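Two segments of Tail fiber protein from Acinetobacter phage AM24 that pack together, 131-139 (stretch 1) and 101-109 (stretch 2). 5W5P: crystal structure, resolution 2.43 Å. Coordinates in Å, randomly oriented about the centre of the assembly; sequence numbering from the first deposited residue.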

ATOM      1  N   VAL A 131     -38.318  -5.049   0.245  1.00 46.44           N
ATOM      2  CA  VAL A 131     -38.565  -6.340  -0.396  1.00 46.08           C
ATOM      3  C   VAL A 131     -37.294  -7.015  -0.900  1.00 48.02           C
ATOM      4  O   VAL A 131     -37.342  -8.191  -1.290  1.00 52.46           O
ATOM      5  CB  VAL A 131     -39.564  -6.202  -1.565  1.00 43.40           C
ATOM      6  CG1 VAL A 131     -40.853  -5.562  -1.083  1.00 42.13           C
ATOM      7  CG2 VAL A 131     -38.954  -5.393  -2.701  1.00 40.90           C
ATOM      8  N   SER A 132     -36.156  -6.328  -0.889  1.00 46.05           N
ATOM      9  CA  SER A 132     -34.919  -6.876  -1.434  1.00 45.69           C
ATOM     10  C   SER A 132     -33.882  -7.193  -0.365  1.00 42.98           C
ATOM     11  O   SER A 132     -32.766  -7.594  -0.706  1.00 43.68           O
ATOM     12  CB  SER A 132     -34.328  -5.907  -2.457  1.00 44.46           C
ATOM     13  OG  SER A 132     -33.920  -4.704  -1.827  1.00 43.19           O
ATOM     14  N   TYR A 133     -34.224  -7.028   0.912  1.00 41.68           N
ATOM     15  CA  TYR A 133     -33.270  -7.158   2.016  1.00 42.55           C
ATOM     16  C   TYR A 133     -32.095  -6.203   1.833  1.00 44.32           C
ATOM     17  O   TYR A 133     -30.942  -6.540   2.104  1.00 48.13           O
ATOM     18  CB  TYR A 133     -32.793  -8.607   2.175  1.00 48.75           C
ATOM     19  CG  TYR A 133     -33.909  -9.592   2.433  1.00 55.62           C
ATOM     20  CD1 TYR A 133     -34.516 -10.266   1.381  1.00 57.19           C
ATOM     21  CD2 TYR A 133     -34.357  -9.848   3.726  1.00 58.01           C
ATOM     22  CE1 TYR A 133     -35.540 -11.168   1.604  1.00 63.08           C
ATOM     23  CE2 TYR A 133     -35.384 -10.753   3.961  1.00 63.02           C
ATOM     24  CZ  TYR A 133     -35.973 -11.410   2.892  1.00 68.99           C
ATOM     25  OH  TYR A 133     -36.996 -12.313   3.096  1.00 76.47           O
ATOM     26  N   GLY A 134     -32.391  -5.000   1.354  1.00 47.29           N
ATOM     27  CA  GLY A 134     -31.365  -3.992   1.170  1.00 48.87           C
ATOM     28  C   GLY A 134     -30.491  -4.183  -0.050  1.00 50.27           C
ATOM     29  O   GLY A 134     -29.265  -4.065   0.045  1.00 50.04           O
ATOM     30  N   ARG A 135     -31.080  -4.481  -1.204  1.00 49.58           N
ATOM     31  CA  ARG A 135     -30.307  -4.645  -2.438  1.00 46.62           C
ATOM     32  C   ARG A 135     -31.063  -3.917  -3.547  1.00 42.84           C
ATOM     33  O   ARG A 135     -31.937  -4.487  -4.202  1.00 43.40           O
ATOM     34  CB  ARG A 135     -30.081  -6.118  -2.750  1.00 46.60           C
ATOM     35  CG  ARG A 135     -29.280  -6.832  -1.668  1.00 43.64           C
ATOM     36  CD  ARG A 135     -28.766  -8.179  -2.111  1.00 42.10           C
ATOM     37  NE  ARG A 135     -27.794  -8.092  -3.200  1.00 40.68           N
ATOM     38  CZ  ARG A 135     -26.505  -7.825  -3.031  1.00 38.32           C
ATOM     39  NH1 ARG A 135     -26.026  -7.594  -1.822  1.00 39.89           N
ATOM     40  NH2 ARG A 135     -25.693  -7.778  -4.074  1.00 40.18           N
ATOM     41  N   VAL A 136     -30.707  -2.654  -3.756  1.00 37.90           N
ATOM     42  CA  VAL A 136     -31.450  -1.756  -4.629  1.00 39.91           C
ATOM     43  C   VAL A 136     -30.588  -1.394  -5.831  1.00 41.23           C
ATOM     44  O   VAL A 136     -29.370  -1.223  -5.704  1.00 46.79           O
ATOM     45  CB  VAL A 136     -31.901  -0.508  -3.848  1.00 42.27           C
ATOM     46  CG1 VAL A 136     -32.807   0.373  -4.690  1.00 41.12           C
ATOM     47  CG2 VAL A 136     -32.619  -0.943  -2.597  1.00 46.29           C
ATOM     48  N   TRP A 137     -31.226  -1.283  -6.997  1.00 39.17           N
ATOM     49  CA  TRP A 137     -30.554  -1.027  -8.266  1.00 41.99           C
ATOM     50  C   TRP A 137     -31.361   0.014  -9.031  1.00 45.34           C
ATOM     51  O   TRP A 137     -32.572  -0.148  -9.204  1.00 44.25           O
ATOM     52  CB  TRP A 137     -30.413  -2.334  -9.059  1.00 37.41           C
ATOM     53  CG  TRP A 137     -29.959  -2.242 -10.503  1.00 37.68           C
ATOM     54  CD1 TRP A 137     -28.673  -2.269 -10.966  1.00 37.44           C
ATOM     55  CD2 TRP A 137     -30.799  -2.155 -11.666  1.00 39.21           C
ATOM     56  NE1 TRP A 137     -28.659  -2.187 -12.340  1.00 37.95           N
ATOM     57  CE2 TRP A 137     -29.952  -2.121 -12.794  1.00 43.26           C
ATOM     58  CE3 TRP A 137     -32.182  -2.110 -11.860  1.00 40.90           C
ATOM     59  CZ2 TRP A 137     -30.447  -2.034 -14.099  1.00 39.25           C
ATOM     60  CZ3 TRP A 137     -32.671  -2.024 -13.153  1.00 39.61           C
ATOM     61  CH2 TRP A 137     -31.806  -1.983 -14.254  1.00 41.73           C
ATOM     62  N   PHE A 138     -30.694   1.074  -9.487  1.00 37.54           N
ATOM     63  CA  PHE A 138     -31.380   2.264  -9.971  1.00 38.05           C
ATOM     64  C   PHE A 138     -31.457   2.362 -11.490  1.00 49.39           C
ATOM     65  O   PHE A 138     -32.084   3.296 -11.999  1.00 51.71           O
ATOM     66  CB  PHE A 138     -30.706   3.515  -9.409  1.00 39.39           C
ATOM     67  CG  PHE A 138     -31.023   3.777  -7.960  1.00 42.86           C
ATOM     68  CD1 PHE A 138     -30.301   3.155  -6.950  1.00 43.39           C
ATOM     69  CD2 PHE A 138     -32.044   4.647  -7.607  1.00 43.11           C
ATOM     70  CE1 PHE A 138     -30.590   3.398  -5.616  1.00 40.83           C
ATOM     71  CE2 PHE A 138     -32.335   4.895  -6.275  1.00 42.95           C
ATOM     72  CZ  PHE A 138     -31.602   4.271  -5.279  1.00 41.07           C
ATOM     73  N   GLY A 139     -30.843   1.440 -12.227  1.00 44.67           N
ATOM     74  CA  GLY A 139     -31.001   1.417 -13.671  1.00 39.24           C
ATOM     75  C   GLY A 139     -29.939   2.202 -14.421  1.00 43.02           C
ATOM     76  O   GLY A 139     -28.873   2.537 -13.895  1.00 45.08           O
TER
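Stretch 2 101-109: KWNTHADPC

Two backbone hydrogen bonds hold stretch 2 on stretch 1, and both use Ala106. The stronger runs from Trp137 N to Ala106 O, at 2.9 Å. The other runs from Ala106 N to Arg135 O, at 3.3 Å. Together they make a single beta bridge between Val136 and Ala106, whose CA atoms lie 5.1 Å apart. Ala106 thus bonds to the residues before and after its partner. The two chains run parallel here: His105 lies by Arg135, Ala106 by Val136 and Asp107 by Trp137. Stretch 1 is a strand at Arg135 to Trp137. Stretch 2 is extended from His105 to Asp107, then turns into a 3-10 segment at Pro108. A CA-H...O contact follows the bridge, with Asp107 CA 3.5 Å from Trp137 O. Pro108 CD also comes within 3.2 Å of Trp137 O.

Within the stretches, two side chains accept bonds from backbone N atoms. Cys109 N donates to Asp107 OD1 at 2.8 Å, across the start of the 3-10 segment. Arg135 N donates to Ser132 OG at 2.9 Å, spanning the loop at Tyr133 and Gly134.

The largest side-chain contact is aromatic. The His105 ring stacks, offset, on the five-membered ring of Trp137. The centroids of the His105 ring and the Trp137 five-membered ring are 3.6 Å apart, and the planes differ by 4°. Trp137 CB also sits over the His105 ring, 3.3 Å from its centroid. Asp107 OD2 lies at the edge of the Trp137 ring, 4.0 Å from Trp137 CZ3.

Pro108 packs apart from this stack, on the side chains of Val136 and Phe138. Pro108 CG is 3.6 Å from Val136 CG1 and 4.0 Å from Phe138 CE2, over a face of the Phe138 ring. Ala106 CB also meets Ser132 CB, earlier in stretch 1, at 3.7 Å. Farther back along both stretches, Trp102 presents its ring edge to the backbone of Val131 and Ser132, with Trp102 CH2 3.4 Å from Val131 O.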

ATOM      1  N   LYS A 101     -42.288 -11.500 -11.182  1.00 42.19           N
ATOM      2  CA  LYS A 101     -41.213 -12.477 -11.317  1.00 40.42           C
ATOM      3  C   LYS A 101     -39.895 -11.715 -11.336  1.00 43.08           C
ATOM      4  O   LYS A 101     -39.625 -10.957 -12.272  1.00 43.62           O
ATOM      5  CB  LYS A 101     -41.384 -13.304 -12.588  1.00 46.49           C
ATOM      6  CG  LYS A 101     -42.726 -14.021 -12.711  1.00 50.52           C
ATOM      7  CD  LYS A 101     -42.582 -15.509 -12.435  1.00 54.28           C
ATOM      8  CE  LYS A 101     -43.507 -16.330 -13.321  1.00 54.79           C
ATOM      9  NZ  LYS A 101     -43.276 -17.786 -13.133  1.00 54.66           N
ATOM     10  N   TRP A 102     -39.080 -11.904 -10.299  1.00 41.25           N
ATOM     11  CA  TRP A 102     -37.773 -11.264 -10.231  1.00 43.00           C
ATOM     12  C   TRP A 102     -36.876 -12.063  -9.295  1.00 46.21           C
ATOM     13  O   TRP A 102     -37.307 -12.463  -8.208  1.00 44.87           O
ATOM     14  CB  TRP A 102     -37.890  -9.807  -9.759  1.00 45.99           C
ATOM     15  CG  TRP A 102     -38.405  -9.632  -8.355  1.00 48.66           C
ATOM     16  CD1 TRP A 102     -39.692  -9.790  -7.928  1.00 50.62           C
ATOM     17  CD2 TRP A 102     -37.648  -9.253  -7.200  1.00 48.69           C
ATOM     18  NE1 TRP A 102     -39.780  -9.539  -6.580  1.00 44.51           N
ATOM     19  CE2 TRP A 102     -38.540  -9.207  -6.110  1.00 44.83           C
ATOM     20  CE3 TRP A 102     -36.303  -8.947  -6.981  1.00 53.84           C
ATOM     21  CZ2 TRP A 102     -38.131  -8.868  -4.823  1.00 44.12           C
ATOM     22  CZ3 TRP A 102     -35.898  -8.616  -5.699  1.00 54.12           C
ATOM     23  CH2 TRP A 102     -36.811  -8.578  -4.638  1.00 48.68           C
ATOM     24  N   ASN A 103     -35.638 -12.302  -9.724  1.00 47.67           N
ATOM     25  CA  ASN A 103     -34.647 -12.990  -8.908  1.00 49.34           C
ATOM     26  C   ASN A 103     -33.371 -12.172  -8.762  1.00 52.95           C
ATOM     27  O   ASN A 103     -32.353 -12.696  -8.293  1.00 50.89           O
ATOM     28  CB  ASN A 103     -34.323 -14.368  -9.492  1.00 49.38           C
ATOM     29  CG  ASN A 103     -33.939 -14.310 -10.957  1.00 52.92           C
ATOM     30  OD1 ASN A 103     -33.483 -13.282 -11.456  1.00 44.94           O
ATOM     31  ND2 ASN A 103     -34.120 -15.423 -11.657  1.00 56.37           N
ATOM     32  N   THR A 104     -33.401 -10.907  -9.167  1.00 58.67           N
ATOM     33  CA  THR A 104     -32.241 -10.040  -9.059  1.00 65.12           C
ATOM     34  C   THR A 104     -32.482  -8.958  -8.020  1.00 73.50           C
ATOM     35  O   THR A 104     -33.160  -9.179  -7.012  1.00 75.56           O
ATOM     36  CB  THR A 104     -31.929  -9.385 -10.404  1.00 65.86           C
ATOM     37  OG1 THR A 104     -32.934  -8.405 -10.689  1.00 59.91           O
ATOM     38  CG2 THR A 104     -31.903 -10.421 -11.515  1.00 70.72           C
ATOM     39  N   HIS A 105     -31.944  -7.779  -8.287  1.00 75.51           N
ATOM     40  CA  HIS A 105     -32.061  -6.621  -7.419  1.00 71.39           C
ATOM     41  C   HIS A 105     -33.354  -5.862  -7.703  1.00 62.21           C
ATOM     42  O   HIS A 105     -33.809  -5.772  -8.846  1.00 61.18           O
ATOM     43  CB  HIS A 105     -30.855  -5.714  -7.646  1.00 78.35           C
ATOM     44  CG  HIS A 105     -30.503  -5.551  -9.096  1.00 80.95           C
ATOM     45  ND1 HIS A 105     -31.459  -5.403 -10.078  1.00 80.14           N
ATOM     46  CD2 HIS A 105     -29.305  -5.511  -9.730  1.00 81.70           C
ATOM     47  CE1 HIS A 105     -30.868  -5.282 -11.253  1.00 80.68           C
ATOM     48  NE2 HIS A 105     -29.561  -5.341 -11.071  1.00 81.37           N
ATOM     49  N   ALA A 106     -33.930  -5.291  -6.649  1.00 56.93           N
ATOM     50  CA  ALA A 106     -35.150  -4.507  -6.773  1.00 50.43           C
ATOM     51  C   ALA A 106     -34.892  -3.157  -7.442  1.00 49.07           C
ATOM     52  O   ALA A 106     -33.872  -2.502  -7.202  1.00 41.61           O
ATOM     53  CB  ALA A 106     -35.790  -4.304  -5.400  1.00 45.85           C
ATOM     54  N   ASP A 107     -35.846  -2.752  -8.293  1.00 47.12           N
ATOM     55  CA  ASP A 107     -35.816  -1.488  -9.028  1.00 40.55           C
ATOM     56  C   ASP A 107     -36.812  -0.538  -8.372  1.00 42.04           C
ATOM     57  O   ASP A 107     -37.998  -0.903  -8.246  1.00 39.99           O
ATOM     58  CB  ASP A 107     -36.180  -1.741 -10.497  1.00 40.41           C
ATOM     59  CG  ASP A 107     -36.215  -0.485 -11.359  1.00 40.66           C
ATOM     60  OD1 ASP A 107     -36.023   0.642 -10.866  1.00 45.06           O
ATOM     61  OD2 ASP A 107     -36.401  -0.614 -12.573  1.00 44.70           O
ATOM     62  N   PRO A 108     -36.400   0.631  -7.857  1.00 42.08           N
ATOM     63  CA  PRO A 108     -37.409   1.547  -7.290  1.00 40.66           C
ATOM     64  C   PRO A 108     -38.476   1.945  -8.285  1.00 43.19           C
ATOM     65  O   PRO A 108     -39.560   2.376  -7.869  1.00 44.04           O
ATOM     66  CB  PRO A 108     -36.596   2.766  -6.834  1.00 41.20           C
ATOM     67  CG  PRO A 108     -35.242   2.243  -6.633  1.00 42.41           C
ATOM     68  CD  PRO A 108     -35.038   1.151  -7.659  1.00 41.25           C
ATOM     69  N   CYS A 109     -38.211   1.806  -9.588  1.00 40.56           N
ATOM     70  CA  CYS A 109     -39.206   2.166 -10.586  1.00 45.52           C
ATOM     71  C   CYS A 109     -40.412   1.242 -10.552  1.00 47.02           C
ATOM     72  O   CYS A 109     -41.492   1.647 -10.992  1.00 50.76           O
ATOM     73  CB  CYS A 109     -38.596   2.154 -11.988  1.00 45.32           C
ATOM     74  SG  CYS A 109     -37.655   3.648 -12.400  1.00 48.49           S
TER